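Local coordinates for protein putative oxidoreductase (Klebsiella pneumoniae subsp. pneumoniae MGH 78578, PDB 3E82) that probably acts as an NAD(P)-dependent oxidoreductase of the Gfo/Idh/MocA family, although its substrate is not known, at residues 127-132 with 300-305; 6-11 with 308-313; 134-139 with 239-244; 13-18 with 47-52; 98-103 with 108-113. All coordinates share one frame; numbering follows the deposited sequence.

Interaction 1 of 5, residues 127-132 with 300-305; sequences RRWDSD and RQYYML
The indole of Trp129 lies against helix 300-310, one face laid on Gln301. CB of Gln301 sits 3.4 Å from the centroid of the five-membered ring and only 8° off its normal, a CH-pi contact with the electron-rich face. The amide of Gln301 then bends away at chi2 (-65°), which leaves its aliphatic root on the indole. The benzo end of the indole reaches on along the helix: Trp129 CZ3 touches Tyr302 CB at 3.7 Å and lies near the plane of the phenol ring, at its edge, while Trp129 CZ2 meets Leu305 CD1, also at 3.7 Å. Trp129 stands in a type I turn, Arg127 to Asp130, that leads into helix 131-142, and a salt bridge from Arg127 NE to Asp130 OD2 (2.7 Å) ties the turn's ends. A broad flat ring suits this place because it spans a full helical turn, from Gln301 to Leu305. The Tyr302 hydroxyl hydrogen-bonds to Ser122 OG, and its ring meets Phe124 edge-to-face.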
# COMPACT_ATOMS: atom_id res chain seq x y z
N ARG B 127 -14.80 14.11 9.63
CA ARG B 127 -14.62 13.65 8.26
C ARG B 127 -15.55 12.52 7.82
O ARG B 127 -15.40 11.96 6.74
CB ARG B 127 -13.15 13.24 8.04
CG ARG B 127 -12.12 14.24 8.59
CD ARG B 127 -12.20 15.61 7.92
NE ARG B 127 -11.94 15.54 6.49
CZ ARG B 127 -10.73 15.51 5.94
NH1 ARG B 127 -9.64 15.56 6.70
NH2 ARG B 127 -10.60 15.40 4.62
N ARG B 128 -16.54 12.21 8.66
CA ARG B 128 -17.50 11.15 8.37
C ARG B 128 -18.54 11.56 7.34
O ARG B 128 -19.35 10.75 6.90
CB ARG B 128 -18.21 10.72 9.66
CG ARG B 128 -17.26 10.24 10.74
CD ARG B 128 -18.01 9.87 12.02
NE ARG B 128 -17.09 9.29 12.98
CZ ARG B 128 -17.46 8.61 14.07
NH1 ARG B 128 -18.75 8.43 14.35
NH2 ARG B 128 -16.53 8.12 14.88
N TRP B 129 -18.53 12.83 6.96
CA TRP B 129 -19.49 13.33 5.99
C TRP B 129 -18.84 13.93 4.74
O TRP B 129 -19.44 14.75 4.05
CB TRP B 129 -20.39 14.36 6.68
CG TRP B 129 -21.09 13.73 7.84
CD1 TRP B 129 -22.25 13.01 7.82
CD2 TRP B 129 -20.62 13.68 9.19
NE1 TRP B 129 -22.52 12.51 9.07
CE2 TRP B 129 -21.54 12.91 9.93
CE3 TRP B 129 -19.50 14.21 9.85
CZ2 TRP B 129 -21.38 12.65 11.30
CZ3 TRP B 129 -19.34 13.96 11.22
CH2 TRP B 129 -20.28 13.18 11.92
N ASP B 130 -17.61 13.51 4.47
CA ASP B 130 -16.86 13.97 3.31
C ASP B 130 -17.40 13.31 2.04
O ASP B 130 -17.80 12.14 2.06
CB ASP B 130 -15.38 13.63 3.47
CG ASP B 130 -14.66 14.57 4.43
OD1 ASP B 130 -15.35 15.36 5.12
OD2 ASP B 130 -13.42 14.53 4.50
N SER B 131 -17.40 14.06 0.94
CA SER B 131 -17.89 13.56 -0.33
C SER B 131 -17.20 12.25 -0.74
O SER B 131 -17.88 11.29 -1.11
CB SER B 131 -17.70 14.63 -1.43
OG SER B 131 -16.34 14.98 -1.60
N ASP B 132 -15.87 12.20 -0.67
CA ASP B 132 -15.16 10.98 -1.05
C ASP B 132 -15.54 9.79 -0.17
O ASP B 132 -15.85 8.72 -0.69
CB ASP B 132 -13.64 11.19 -1.02
CG ASP B 132 -13.15 11.98 0.19
OD1 ASP B 132 -13.82 11.95 1.25
OD2 ASP B 132 -12.09 12.61 0.07
N ARG B 300 -21.21 19.89 8.40
CA ARG B 300 -22.13 20.59 9.29
C ARG B 300 -22.96 19.52 9.98
O ARG B 300 -23.58 19.76 11.02
CB ARG B 300 -23.05 21.54 8.50
CG ARG B 300 -22.36 22.72 7.84
CD ARG B 300 -23.28 23.49 6.89
NE ARG B 300 -24.53 23.90 7.53
CZ ARG B 300 -25.70 23.28 7.37
NH1 ARG B 300 -25.78 22.21 6.58
NH2 ARG B 300 -26.78 23.72 8.01
N GLN B 301 -22.99 18.32 9.39
CA GLN B 301 -23.74 17.21 9.96
C GLN B 301 -23.27 16.91 11.38
O GLN B 301 -24.07 16.55 12.24
CB GLN B 301 -23.60 15.95 9.10
CG GLN B 301 -24.47 15.93 7.84
CD GLN B 301 -25.96 15.90 8.14
OE1 GLN B 301 -26.43 15.09 8.94
NE2 GLN B 301 -26.71 16.79 7.50
N TYR B 302 -21.97 17.07 11.63
CA TYR B 302 -21.46 16.82 12.97
C TYR B 302 -22.22 17.67 13.99
O TYR B 302 -22.68 17.16 15.01
CB TYR B 302 -19.97 17.16 13.07
CG TYR B 302 -19.41 16.96 14.46
CD1 TYR B 302 -19.00 15.70 14.89
CD2 TYR B 302 -19.35 18.03 15.37
CE1 TYR B 302 -18.53 15.50 16.19
CE2 TYR B 302 -18.88 17.83 16.68
CZ TYR B 302 -18.48 16.56 17.08
OH TYR B 302 -18.05 16.34 18.37
N TYR B 303 -22.35 18.96 13.72
CA TYR B 303 -23.04 19.86 14.63
C TYR B 303 -24.56 19.70 14.62
O TYR B 303 -25.22 19.88 15.64
CB TYR B 303 -22.65 21.32 14.34
CG TYR B 303 -21.34 21.71 15.01
CD1 TYR B 303 -21.22 21.72 16.40
CD2 TYR B 303 -20.21 22.02 14.25
CE1 TYR B 303 -20.01 22.04 17.02
CE2 TYR B 303 -18.99 22.33 14.87
CZ TYR B 303 -18.90 22.34 16.26
OH TYR B 303 -17.70 22.63 16.88
N MSE B 304 -25.12 19.35 13.46
CA MSE B 304 -26.56 19.14 13.38
C MSE B 304 -26.93 17.92 14.22
O MSE B 304 -27.94 17.91 14.93
CB MSE B 304 -26.98 18.93 11.93
CG MSE B 304 -26.57 20.06 11.02
SE MSE B 304 -27.16 19.82 9.20
CE MSE B 304 -25.51 19.41 8.31
N LEU B 305 -26.08 16.90 14.17
CA LEU B 305 -26.32 15.68 14.93
C LEU B 305 -26.03 15.88 16.42
O LEU B 305 -26.75 15.35 17.28
CB LEU B 305 -25.48 14.53 14.36
CG LEU B 305 -25.87 14.10 12.93
CD1 LEU B 305 -24.88 13.07 12.41
CD2 LEU B 305 -27.29 13.53 12.93

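Interaction 2 of 5, residues 6-11 with 308-313; sequences NTINIA and DALKGQ
The beginning of strand 8-13 passes the C-terminal end of helix 300-310, the backbones coming nearest at Ile8 and Leu310, whose CA atoms are 8.3 Å apart. Both side chains point toward the other segment and meet through methyl groups. Ile8 CD1 lies 3.7 Å from Leu310 CD1, and Ile8 CG2 is 3.8 Å from the same methyl. A chi1 of -68° spreads the two arms of Ile8 so that both reach the leucine tip; branched aliphatic residues fit such an apolar contact. Ile8 CD1 also reaches Leu310 CB at 3.7 Å. The methylenes of Lys311 run along the margin of the contact, with CG 4.4 Å from Ile8 CD1. Just beyond, the helix ends in a Schellman motif: Gln313 N bonds back to Asp308 O at 2.9 Å, and Gly312 takes the positive phi (78°) that glycine accepts readily. Ile8 packs on Leu33 of strand 33-39, and both Ile8 and Leu310 on Leu70; the last turn of helix 300-310 thus packs against strands 8-13 and 70-73 of the parallel Rossmann sheet.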
# COMPACT_ATOMS: atom_id res chain seq x y z
N ASN B 6 -34.19 29.33 23.98
CA ASN B 6 -34.54 28.14 23.22
C ASN B 6 -33.42 27.58 22.35
O ASN B 6 -33.63 26.62 21.59
CB ASN B 6 -35.78 28.43 22.36
CG ASN B 6 -35.52 29.49 21.31
OD1 ASN B 6 -34.66 30.35 21.48
ND2 ASN B 6 -36.28 29.44 20.22
N THR B 7 -32.23 28.16 22.46
CA THR B 7 -31.10 27.69 21.67
C THR B 7 -30.04 27.03 22.55
O THR B 7 -30.05 27.17 23.78
CB THR B 7 -30.41 28.85 20.92
OG1 THR B 7 -30.13 29.92 21.84
CG2 THR B 7 -31.29 29.37 19.80
N ILE B 8 -29.14 26.31 21.90
CA ILE B 8 -28.04 25.66 22.60
C ILE B 8 -26.93 26.71 22.55
O ILE B 8 -26.32 26.94 21.50
CB ILE B 8 -27.62 24.35 21.88
CG1 ILE B 8 -28.74 23.31 22.01
CG2 ILE B 8 -26.34 23.80 22.48
CD1 ILE B 8 -28.50 22.03 21.23
N ASN B 9 -26.71 27.37 23.68
CA ASN B 9 -25.71 28.42 23.74
C ASN B 9 -24.29 27.89 23.93
O ASN B 9 -23.97 27.22 24.91
CB ASN B 9 -26.12 29.43 24.82
CG ASN B 9 -27.52 29.97 24.56
OD1 ASN B 9 -27.86 30.35 23.43
ND2 ASN B 9 -28.35 30.01 25.60
N ILE B 10 -23.45 28.23 22.96
CA ILE B 10 -22.07 27.76 22.91
C ILE B 10 -20.98 28.79 23.21
O ILE B 10 -21.08 29.96 22.88
CB ILE B 10 -21.77 27.20 21.49
CG1 ILE B 10 -22.75 26.07 21.15
CG2 ILE B 10 -20.34 26.73 21.41
CD1 ILE B 10 -22.77 25.71 19.67
N ALA B 11 -19.92 28.30 23.85
CA ALA B 11 -18.74 29.11 24.12
C ALA B 11 -17.65 28.39 23.33
O ALA B 11 -17.38 27.21 23.57
CB ALA B 11 -18.40 29.10 25.60
N ASP B 308 -29.04 17.61 17.63
CA ASP B 308 -30.13 16.67 17.81
C ASP B 308 -29.92 15.77 19.02
O ASP B 308 -30.87 15.46 19.75
CB ASP B 308 -30.31 15.83 16.55
CG ASP B 308 -30.72 16.67 15.36
OD1 ASP B 308 -31.29 17.76 15.58
OD2 ASP B 308 -30.50 16.24 14.20
N ALA B 309 -28.67 15.37 19.25
CA ALA B 309 -28.36 14.52 20.39
C ALA B 309 -28.61 15.29 21.69
O ALA B 309 -29.13 14.73 22.66
CB ALA B 309 -26.91 14.05 20.31
N LEU B 310 -28.24 16.57 21.72
CA LEU B 310 -28.45 17.38 22.91
C LEU B 310 -29.93 17.60 23.18
O LEU B 310 -30.35 17.72 24.34
CB LEU B 310 -27.76 18.75 22.77
CG LEU B 310 -26.23 18.70 22.76
CD1 LEU B 310 -25.67 20.11 22.62
CD2 LEU B 310 -25.75 18.05 24.05
N LYS B 311 -30.72 17.66 22.12
CA LYS B 311 -32.16 17.85 22.26
C LYS B 311 -32.85 16.53 22.60
O LYS B 311 -34.07 16.46 22.71
CB LYS B 311 -32.74 18.44 20.97
CG LYS B 311 -32.33 19.89 20.74
CD LYS B 311 -32.70 20.39 19.35
CE LYS B 311 -34.21 20.40 19.14
NZ LYS B 311 -34.55 20.81 17.74
N GLY B 312 -32.04 15.49 22.79
CA GLY B 312 -32.56 14.17 23.15
C GLY B 312 -33.16 13.36 22.01
O GLY B 312 -33.68 12.28 22.24
N GLN B 313 -33.09 13.88 20.78
CA GLN B 313 -33.65 13.19 19.62
C GLN B 313 -32.93 11.91 19.20
O GLN B 313 -33.55 10.99 18.68
CB GLN B 313 -33.69 14.13 18.42
CG GLN B 313 -34.58 15.36 18.59
CD GLN B 313 -34.53 16.26 17.37
OE1 GLN B 313 -34.02 15.86 16.31
NE2 GLN B 313 -35.05 17.47 17.50

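Interaction 3 of 5, residues 134-139 with 239-244; sequences LGIRQV and SRFTVH
With chi1 at -71°, Ile136 sets CG1 opposite its carbonyl carbon and CG2 opposite its backbone N, so the two branches part toward different residues of strand 241-245. Phe241, with chi1 of -76°, likewise turns its ring away from its own carbonyl carbon, which leaves CB and the root of the ring facing the helix. Ile136 CG1 lies 3.6 Å from Phe241 CB and as close to Phe241 CG, approaching the ring obliquely. The terminal methyl folds back over the same place, Ile136 CD1 being 3.9 Å from Phe241 CB. The other branch serves the next inward-facing residue of the strand, with Ile136 CG2 4.0 Å from Val243 CG2. A beta-branched isoleucine suits this site because one helix residue can touch two strand residues at once. On the phenyl itself lies the guanidinium of Arg240: its NH1 is 3.3 Å above the ring plane, toward the rim. Arg240 and Phe241 both face Lys252, a classic beta bulge that brings these consecutive side chains together. Helix 131-142 here covers one face of the mixed sheet of the C-terminal alpha/beta domain, where Ile136 also meets Phe151 and Val250. The helix-to-strand contact is wholly apolar and buried, so its stability should come from close fit and exclusion of water, while Arg240 N-H groups bond to Ser153 OG and Gln187 OE1.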
# COMPACT_ATOMS: atom_id res chain seq x y z
N LEU B 134 -18.27 9.40 1.84
CA LEU B 134 -19.68 9.05 1.65
C LEU B 134 -19.88 8.29 0.35
O LEU B 134 -20.64 7.33 0.30
CB LEU B 134 -20.56 10.31 1.65
CG LEU B 134 -20.75 10.98 3.01
CD1 LEU B 134 -21.62 12.23 2.85
CD2 LEU B 134 -21.40 9.99 3.97
N GLY B 135 -19.18 8.72 -0.70
CA GLY B 135 -19.28 8.05 -1.98
C GLY B 135 -18.80 6.61 -1.90
O GLY B 135 -19.51 5.69 -2.32
N ILE B 136 -17.61 6.41 -1.36
CA ILE B 136 -17.04 5.07 -1.20
C ILE B 136 -17.93 4.19 -0.35
O ILE B 136 -18.16 3.02 -0.67
CB ILE B 136 -15.64 5.13 -0.54
CG1 ILE B 136 -14.62 5.72 -1.53
CG2 ILE B 136 -15.22 3.75 -0.06
CD1 ILE B 136 -14.59 5.02 -2.88
N ARG B 137 -18.44 4.75 0.74
CA ARG B 137 -19.32 4.00 1.63
C ARG B 137 -20.56 3.55 0.86
O ARG B 137 -21.02 2.42 1.02
CB ARG B 137 -19.74 4.86 2.83
CG ARG B 137 -20.53 4.09 3.89
CD ARG B 137 -21.05 5.03 4.98
NE ARG B 137 -21.85 4.32 5.99
CZ ARG B 137 -21.35 3.78 7.10
NH1 ARG B 137 -20.06 3.88 7.38
NH2 ARG B 137 -22.16 3.14 7.94
N GLN B 138 -21.07 4.45 0.03
CA GLN B 138 -22.26 4.17 -0.76
C GLN B 138 -22.04 3.00 -1.71
O GLN B 138 -22.88 2.11 -1.80
CB GLN B 138 -22.65 5.42 -1.56
CG GLN B 138 -23.81 5.21 -2.51
CD GLN B 138 -24.08 6.43 -3.38
OE1 GLN B 138 -23.20 6.90 -4.12
NE2 GLN B 138 -25.30 6.95 -3.30
N VAL B 139 -20.92 3.00 -2.42
CA VAL B 139 -20.64 1.91 -3.36
C VAL B 139 -20.50 0.58 -2.61
O VAL B 139 -21.05 -0.44 -3.05
CB VAL B 139 -19.36 2.18 -4.17
CG1 VAL B 139 -19.06 0.99 -5.09
CG2 VAL B 139 -19.54 3.46 -5.00
N SER B 239 -4.53 7.83 -5.39
CA SER B 239 -5.97 8.06 -5.29
C SER B 239 -6.37 8.16 -3.83
O SER B 239 -5.83 7.46 -2.98
CB SER B 239 -6.74 6.91 -5.94
OG SER B 239 -6.36 6.73 -7.29
N ARG B 240 -7.35 9.02 -3.57
CA ARG B 240 -7.86 9.24 -2.22
C ARG B 240 -8.30 7.92 -1.61
O ARG B 240 -7.99 7.64 -0.45
CB ARG B 240 -9.06 10.19 -2.27
CG ARG B 240 -9.74 10.39 -0.93
CD ARG B 240 -8.82 11.04 0.09
NE ARG B 240 -9.45 11.13 1.40
CZ ARG B 240 -9.49 10.14 2.29
NH1 ARG B 240 -8.91 8.97 2.02
NH2 ARG B 240 -10.11 10.31 3.45
N PHE B 241 -9.04 7.14 -2.39
CA PHE B 241 -9.55 5.83 -1.97
C PHE B 241 -9.41 4.84 -3.12
O PHE B 241 -9.59 5.19 -4.29
CB PHE B 241 -11.04 5.90 -1.62
CG PHE B 241 -11.34 6.53 -0.28
CD1 PHE B 241 -11.06 5.86 0.91
CD2 PHE B 241 -11.96 7.78 -0.22
CE1 PHE B 241 -11.39 6.42 2.15
CE2 PHE B 241 -12.30 8.35 1.02
CZ PHE B 241 -12.01 7.67 2.20
N THR B 242 -9.10 3.60 -2.77
CA THR B 242 -8.98 2.50 -3.72
C THR B 242 -9.55 1.30 -2.96
O THR B 242 -9.03 0.92 -1.91
CB THR B 242 -7.51 2.20 -4.09
OG1 THR B 242 -6.95 3.32 -4.79
CG2 THR B 242 -7.43 0.96 -4.97
N VAL B 243 -10.64 0.73 -3.46
CA VAL B 243 -11.28 -0.40 -2.79
C VAL B 243 -11.55 -1.54 -3.76
O VAL B 243 -12.19 -1.34 -4.79
CB VAL B 243 -12.61 0.02 -2.13
CG1 VAL B 243 -13.20 -1.14 -1.33
CG2 VAL B 243 -12.38 1.22 -1.23
N HIS B 244 -11.07 -2.73 -3.41
CA HIS B 244 -11.26 -3.91 -4.25
C HIS B 244 -12.10 -4.95 -3.53
O HIS B 244 -11.86 -5.26 -2.36
CB HIS B 244 -9.91 -4.54 -4.61
CG HIS B 244 -8.91 -3.58 -5.17
ND1 HIS B 244 -9.12 -2.87 -6.33
CD2 HIS B 244 -7.70 -3.19 -4.71
CE1 HIS B 244 -8.08 -2.10 -6.57
NE2 HIS B 244 -7.20 -2.27 -5.60

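Interaction 4 of 5, residues 13-18 with 47-52; sequences IGYGFV and KRDLPD
Tyr15 points its ring toward helix 43-49, where its hydroxyl meets the carboxylate of Asp49. The ring and carboxylate planes stand 53° apart, and Asp49 OD2 lies at the phenol's edge, in the plane of the ring. Tyr15 OH donates to Asp49 OD2 over 2.7 Å, reaching that oxygen on its anti side and 15° out of the carboxylate plane. A chi1 of -160° holds the Tyr15 ring opposite its backbone N, extended far enough to span backbones whose CA atoms, Tyr15 and Asp49, are 10.4 Å apart; tyrosine suits this reach, with a donor at its end. Leu50 adds a looser apolar touch, its CD1 4.2 Å from Tyr15 CE1. Tyr15 sits between Gly14 and Gly16 in the turn from strand 8-13 to helix 17-28, which resembles the GxGxxG dinucleotide-binding loop of Rossmann folds; at the positive phi of Gly14 a CB would jam against the preceding carbonyl O. The bond ties this loop to helix 43-49, and Lys20, a long and weak ion-pair partner of Asp49, could slightly favour the carboxylate's negative charge.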
# COMPACT_ATOMS: atom_id res chain seq x y z
N ILE B 13 -13.92 27.95 22.69
CA ILE B 13 -12.68 28.22 23.40
C ILE B 13 -11.50 28.25 22.43
O ILE B 13 -11.08 27.21 21.91
CB ILE B 13 -12.41 27.14 24.48
CG1 ILE B 13 -13.65 26.97 25.37
CG2 ILE B 13 -11.18 27.51 25.30
CD1 ILE B 13 -14.15 28.25 26.04
N GLY B 14 -11.00 29.45 22.17
CA GLY B 14 -9.90 29.61 21.25
C GLY B 14 -10.38 30.08 19.89
O GLY B 14 -11.30 29.50 19.31
N TYR B 15 -9.77 31.15 19.39
CA TYR B 15 -10.13 31.68 18.08
C TYR B 15 -8.89 31.68 17.22
O TYR B 15 -8.56 32.65 16.54
CB TYR B 15 -10.70 33.09 18.19
CG TYR B 15 -11.52 33.48 16.99
CD1 TYR B 15 -12.69 32.79 16.67
CD2 TYR B 15 -11.12 34.52 16.15
CE1 TYR B 15 -13.45 33.14 15.56
CE2 TYR B 15 -11.87 34.87 15.04
CZ TYR B 15 -13.03 34.18 14.75
OH TYR B 15 -13.78 34.52 13.65
N GLY B 16 -8.17 30.56 17.28
CA GLY B 16 -6.98 30.41 16.48
C GLY B 16 -7.43 29.94 15.11
O GLY B 16 -8.61 30.09 14.74
N PHE B 17 -6.51 29.36 14.36
CA PHE B 17 -6.82 28.87 13.03
C PHE B 17 -8.06 27.98 12.96
O PHE B 17 -8.98 28.25 12.18
CB PHE B 17 -5.63 28.10 12.48
CG PHE B 17 -5.95 27.31 11.25
CD1 PHE B 17 -6.12 27.95 10.03
CD2 PHE B 17 -6.14 25.94 11.33
CE1 PHE B 17 -6.49 27.22 8.90
CE2 PHE B 17 -6.51 25.20 10.21
CZ PHE B 17 -6.68 25.85 8.99
N VAL B 18 -8.10 26.93 13.76
CA VAL B 18 -9.22 26.00 13.75
C VAL B 18 -10.53 26.62 14.24
O VAL B 18 -11.58 26.41 13.65
CB VAL B 18 -8.90 24.74 14.58
CG1 VAL B 18 -10.12 23.82 14.63
CG2 VAL B 18 -7.72 24.00 13.95
N LYS B 47 -13.90 40.13 17.23
CA LYS B 47 -14.91 41.09 16.80
C LYS B 47 -14.85 41.41 15.31
O LYS B 47 -15.88 41.69 14.70
CB LYS B 47 -14.79 42.38 17.62
CG LYS B 47 -15.10 42.24 19.10
CD LYS B 47 -16.59 42.08 19.35
CE LYS B 47 -16.93 42.13 20.84
NZ LYS B 47 -18.41 42.07 21.07
N ARG B 48 -13.66 41.36 14.71
CA ARG B 48 -13.54 41.65 13.29
C ARG B 48 -14.39 40.71 12.43
O ARG B 48 -14.84 41.09 11.35
CB ARG B 48 -12.07 41.57 12.84
CG ARG B 48 -11.29 42.87 13.01
CD ARG B 48 -10.00 42.89 12.19
NE ARG B 48 -8.96 42.02 12.75
CZ ARG B 48 -8.34 42.24 13.91
NH1 ARG B 48 -8.64 43.31 14.64
NH2 ARG B 48 -7.41 41.40 14.33
N ASP B 49 -14.59 39.49 12.91
CA ASP B 49 -15.38 38.49 12.19
C ASP B 49 -16.79 38.38 12.78
O ASP B 49 -17.78 38.30 12.05
CB ASP B 49 -14.73 37.10 12.26
CG ASP B 49 -13.41 37.03 11.53
OD1 ASP B 49 -13.24 37.75 10.53
OD2 ASP B 49 -12.55 36.23 11.94
N LEU B 50 -16.86 38.35 14.11
CA LEU B 50 -18.13 38.22 14.82
C LEU B 50 -18.37 39.46 15.67
O LEU B 50 -18.23 39.42 16.89
CB LEU B 50 -18.08 36.97 15.71
CG LEU B 50 -17.43 35.76 15.04
CD1 LEU B 50 -17.40 34.58 16.00
CD2 LEU B 50 -18.21 35.40 13.78
N PRO B 51 -18.73 40.58 15.02
CA PRO B 51 -18.99 41.87 15.67
C PRO B 51 -19.90 41.84 16.89
O PRO B 51 -19.77 42.68 17.78
CB PRO B 51 -19.60 42.70 14.54
CG PRO B 51 -18.93 42.16 13.33
CD PRO B 51 -18.99 40.67 13.57
N ASP B 52 -20.80 40.87 16.95
CA ASP B 52 -21.74 40.81 18.06
C ASP B 52 -21.62 39.67 19.06
O ASP B 52 -22.53 39.45 19.86
CB ASP B 52 -23.18 40.84 17.51
CG ASP B 52 -23.42 42.03 16.59
OD1 ASP B 52 -23.15 43.17 17.02
OD2 ASP B 52 -23.88 41.82 15.45

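Interaction 5 of 5, residues 98-103 with 108-113; sequences KPFTLD and RELIAL
Phe100 and Leu110 lie alongside each other, pointing opposite ways, which brings the far end of the ring against the leucine's root and one of its methyls. A chi1 of -176° turns the phenyl away from its backbone N and extends it from the loop toward helix 104-116. Phe100 CE2 comes within 3.6 Å of Leu110 CD1, which approaches obliquely, and Phe100 CZ is 4.0 Å from Leu110 CB. At the other corner of the ring, Phe100 CE1 meets Ile111 CG1 at 4.3 Å, near the ring plane and therefore at its edge. Thr101 joins from the same loop. Its CG2 and Leu110 CD1 meet tip to tip, 3.5 Å apart, and that same CG2 also lies over one face of the Phe100 ring. Threonine suits the spot because its two branches part company: chi1 57° tucks OG1 back over the main chain, where it donates to Asp103 O over 2.7 Å, from above the carbonyl plane, while the methyl is left for the leucine. This bond braces the turn just before the helix, whose N-cap is Asp103, with OD1 accepting from the backbone N of Glu106. Leu110 and Phe100 both rest on Leu121 of strand 121-123 in the Rossmann domain, Leu110 also touches helix 80-89, and helix 320-339 lies beside Phe100, Thr101 and Ile111.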
# COMPACT_ATOMS: atom_id res chain seq x y z
N LYS B 98 -9.66 17.69 17.84
CA LYS B 98 -8.57 16.73 17.97
C LYS B 98 -7.27 17.45 18.36
O LYS B 98 -7.04 18.58 17.94
CB LYS B 98 -8.36 15.95 16.66
CG LYS B 98 -9.54 15.05 16.25
CD LYS B 98 -9.16 14.15 15.07
CE LYS B 98 -8.81 14.95 13.82
NZ LYS B 98 -10.01 15.61 13.25
N PRO B 99 -6.43 16.81 19.19
CA PRO B 99 -6.62 15.49 19.77
C PRO B 99 -7.50 15.53 21.02
O PRO B 99 -7.49 16.50 21.78
CB PRO B 99 -5.20 15.06 20.11
CG PRO B 99 -4.59 16.35 20.56
CD PRO B 99 -5.06 17.31 19.47
N PHE B 100 -8.26 14.46 21.21
CA PHE B 100 -9.15 14.30 22.35
C PHE B 100 -8.36 14.64 23.62
O PHE B 100 -8.69 15.59 24.34
CB PHE B 100 -9.63 12.84 22.39
CG PHE B 100 -10.62 12.54 23.48
CD1 PHE B 100 -10.99 11.22 23.74
CD2 PHE B 100 -11.18 13.55 24.25
CE1 PHE B 100 -11.89 10.92 24.76
CE2 PHE B 100 -12.08 13.26 25.27
CZ PHE B 100 -12.43 11.94 25.52
N THR B 101 -7.32 13.86 23.87
CA THR B 101 -6.42 14.04 25.01
C THR B 101 -5.02 13.69 24.51
O THR B 101 -4.85 13.34 23.33
CB THR B 101 -6.77 13.09 26.18
OG1 THR B 101 -6.72 11.73 25.72
CG2 THR B 101 -8.15 13.40 26.75
N LEU B 102 -4.02 13.77 25.38
CA LEU B 102 -2.67 13.45 24.96
C LEU B 102 -2.32 11.98 25.21
O LEU B 102 -1.40 11.46 24.60
CB LEU B 102 -1.67 14.39 25.63
CG LEU B 102 -1.89 15.86 25.25
CD1 LEU B 102 -0.80 16.72 25.86
CD2 LEU B 102 -1.89 16.00 23.73
N ASP B 103 -3.06 11.33 26.11
CA ASP B 103 -2.83 9.91 26.37
C ASP B 103 -4.15 9.22 26.65
O ASP B 103 -5.15 9.87 26.97
CB ASP B 103 -1.82 9.67 27.51
CG ASP B 103 -2.36 10.05 28.89
OD1 ASP B 103 -3.59 10.13 29.09
OD2 ASP B 103 -1.51 10.25 29.79
N ARG B 108 -9.88 8.07 28.98
CA ARG B 108 -10.78 7.20 29.74
C ARG B 108 -11.36 7.93 30.94
O ARG B 108 -12.53 7.74 31.29
CB ARG B 108 -10.06 5.93 30.20
CG ARG B 108 -9.76 4.98 29.06
CD ARG B 108 -9.27 3.62 29.54
NE ARG B 108 -9.25 2.65 28.44
CZ ARG B 108 -8.17 2.30 27.76
NH1 ARG B 108 -6.99 2.83 28.07
NH2 ARG B 108 -8.26 1.44 26.75
N GLU B 109 -10.55 8.78 31.57
CA GLU B 109 -11.02 9.52 32.73
C GLU B 109 -12.13 10.49 32.31
O GLU B 109 -13.14 10.60 32.99
CB GLU B 109 -9.85 10.27 33.39
CG GLU B 109 -8.74 9.33 33.86
CD GLU B 109 -7.63 10.04 34.63
OE1 GLU B 109 -7.30 11.20 34.29
OE2 GLU B 109 -7.07 9.41 35.56
N LEU B 110 -11.94 11.17 31.17
CA LEU B 110 -12.96 12.10 30.68
C LEU B 110 -14.26 11.37 30.35
O LEU B 110 -15.35 11.86 30.66
CB LEU B 110 -12.45 12.86 29.45
CG LEU B 110 -11.31 13.84 29.73
CD1 LEU B 110 -11.00 14.63 28.47
CD2 LEU B 110 -11.71 14.80 30.86
N ILE B 111 -14.15 10.21 29.71
CA ILE B 111 -15.33 9.43 29.36
C ILE B 111 -16.13 9.11 30.64
O ILE B 111 -17.34 9.32 30.69
CB ILE B 111 -14.93 8.12 28.63
CG1 ILE B 111 -14.33 8.47 27.25
CG2 ILE B 111 -16.15 7.21 28.44
CD1 ILE B 111 -13.81 7.28 26.47
N ALA B 112 -15.43 8.63 31.66
CA ALA B 112 -16.05 8.29 32.93
C ALA B 112 -16.68 9.52 33.58
O ALA B 112 -17.78 9.45 34.12
CB ALA B 112 -15.02 7.69 33.87
N LEU B 113 -15.98 10.65 33.51
CA LEU B 113 -16.46 11.89 34.09
C LEU B 113 -17.75 12.37 33.43
O LEU B 113 -18.70 12.74 34.12
CB LEU B 113 -15.38 12.97 34.00
CG LEU B 113 -15.70 14.33 34.65
CD1 LEU B 113 -15.97 14.14 36.14
CD2 LEU B 113 -14.53 15.28 34.44

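How the interactions relate
Interactions 2, 4 and 5 belong to the Rossmann side of the chain or border it, whereas interaction 3 lies in the C-terminal domain, its centre about 35 Å from that of interaction 4. Interaction 1 stands between them: it shares helix 131-142 with interaction 3, where Asp132 OD2 and Arg240 NE form a long, weak ion pair at 3.3 Å, and helix 300-310 with interaction 2, centres about 17 Å apart. Strand 8-13 of interaction 2 runs straight into the glycine-rich turn of interaction 4, the probable dinucleotide site. Interaction 5 touches none of the others; its nearest atoms are about 5 Å from interaction 1 and about 7 Å from interaction 4.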